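Local structure of UPF0147 protein MMP1188 (Methanococcus maripaludis S2, 2QZG) at the interface of chains A and B. The protein is of unknown function, a small all-helical archaeal protein of the UPF0147 family that forms a two-fold symmetric pair of chains in the crystal. Sequence-based numbering; all coordinates share one arbitrary frame. Chains: chain A/B, Conserved uncharacterized archaeal protein.

The interface of chains A and B. Residues chain A 10, 15, 18-19, 88, 91; chain B 79-80, 83.
A tryptophan from helix 76-90 of chain B plugs into a slot on chain A, between helix 12-27 and the C-terminal end of helix 76-90; the two-fold axis repeats this with the chains exchanged. B:Trp83 holds CG anti to its backbone N (chi1 169°), sending the indole across the boundary. A:Lys15, extended beyond CG, runs obliquely over one face, its CG 3.8 Å from the centroid of the six-membered ring; its methylenes are long enough to line the face while the amine runs past the NE1 edge. Against the opposite face lies A:Glu88, CG 3.9 Å from the same centroid, whose flat carboxylate can stack on the ring, 11° from parallel. At the far rim, CD1 of A:Ile19 meets CH2 of B:Trp83 at 3.7 Å; on the face used by A:Lys15, A:Leu10 crosses at about a right angle and sets CD1 over the root of the indole, 3.7 Å from CE3. A:Thr91 suits the polar edge because its hydroxyl OG1 accepts from NE1 (3.0 Å), almost in the ring plane, while donating to the backbone O of A:Glu88 (2.7 Å), along a lone pair. A water links OE2 of A:Glu88 to the backbone O of B:Thr80. An alanine in place of B:Trp83 would probably loosen the contact, losing both face contacts and the bond to A:Thr91. If the crystal pair is the biological one, the slot and its twin probably help hold the chains in register.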
# COMPACT_ATOMS: atom_id res chain seq x y z
N LEU A 10 -1.53 1.08 14.04
CA LEU A 10 -2.32 2.08 13.30
C LEU A 10 -3.81 1.83 13.53
O LEU A 10 -4.28 0.73 13.33
CB LEU A 10 -2.01 2.04 11.80
CG LEU A 10 -0.93 2.97 11.23
CD1 LEU A 10 -0.80 2.69 9.74
CD2 LEU A 10 -1.25 4.43 11.46
N LYS A 15 -5.87 4.68 9.39
CA LYS A 15 -5.79 3.94 8.10
C LYS A 15 -6.67 4.59 7.06
O LYS A 15 -6.24 4.84 5.95
CB LYS A 15 -6.15 2.46 8.30
CG LYS A 15 -5.04 1.65 8.99
CD LYS A 15 -5.52 0.26 9.39
CE LYS A 15 -4.33 -0.57 9.87
NZ LYS A 15 -4.72 -1.95 10.30
N ASN A 18 -5.19 7.94 5.97
CA ASN A 18 -4.05 7.72 5.10
C ASN A 18 -4.49 7.33 3.69
O ASN A 18 -4.03 7.90 2.70
CB ASN A 18 -3.12 6.68 5.72
CG ASN A 18 -2.32 7.22 6.92
OD1 ASN A 18 -1.86 8.37 6.93
ND2 ASN A 18 -2.14 6.38 7.92
N ILE A 19 -5.42 6.38 3.60
CA ILE A 19 -5.97 5.99 2.30
C ILE A 19 -6.69 7.16 1.58
O ILE A 19 -6.51 7.35 0.37
CB ILE A 19 -6.91 4.79 2.42
CG1 ILE A 19 -6.13 3.53 2.85
CG2 ILE A 19 -7.63 4.57 1.05
CD1 ILE A 19 -6.98 2.37 3.43
N GLU A 88 -3.93 -1.72 0.61
CA GLU A 88 -4.18 -1.22 1.95
C GLU A 88 -5.64 -1.45 2.39
O GLU A 88 -5.88 -1.86 3.50
CB GLU A 88 -3.80 0.25 2.06
CG GLU A 88 -2.29 0.44 2.18
CD GLU A 88 -1.86 1.89 2.16
OE1 GLU A 88 -2.71 2.77 1.97
OE2 GLU A 88 -0.65 2.15 2.34
N THR A 91 -6.42 -4.91 3.69
CA THR A 91 -5.95 -5.24 5.04
C THR A 91 -6.98 -4.88 6.11
O THR A 91 -6.86 -5.31 7.24
CB THR A 91 -4.57 -4.58 5.39
OG1 THR A 91 -4.72 -3.15 5.52
CG2 THR A 91 -3.55 -4.89 4.32
N ARG B 79 5.84 4.05 10.37
CA ARG B 79 4.84 3.03 10.64
C ARG B 79 3.85 2.93 9.46
O ARG B 79 3.48 1.82 9.06
CB ARG B 79 4.12 3.34 11.95
CG ARG B 79 3.22 2.23 12.44
CD ARG B 79 2.57 2.58 13.77
NE ARG B 79 3.55 2.74 14.85
CZ ARG B 79 4.21 1.73 15.43
NH1 ARG B 79 3.99 0.48 15.02
NH2 ARG B 79 5.07 1.98 16.41
N THR B 80 3.46 4.09 8.92
CA THR B 80 2.56 4.19 7.76
C THR B 80 3.19 3.63 6.50
O THR B 80 2.53 2.92 5.73
CB THR B 80 2.06 5.66 7.53
OG1 THR B 80 1.13 6.00 8.56
CG2 THR B 80 1.32 5.81 6.17
N TRP B 83 3.18 -0.19 6.87
CA TRP B 83 1.82 -0.70 6.64
C TRP B 83 1.53 -0.82 5.13
O TRP B 83 1.08 -1.86 4.67
CB TRP B 83 0.78 0.15 7.37
CG TRP B 83 -0.66 -0.16 6.96
CD1 TRP B 83 -1.27 -1.39 6.99
CD2 TRP B 83 -1.63 0.75 6.45
NE1 TRP B 83 -2.57 -1.28 6.54
CE2 TRP B 83 -2.82 0.02 6.21
CE3 TRP B 83 -1.62 2.13 6.19
CZ2 TRP B 83 -3.98 0.62 5.71
CZ3 TRP B 83 -2.79 2.72 5.70
CH2 TRP B 83 -3.94 1.97 5.48
O HOH W 1 1.01 3.99 3.28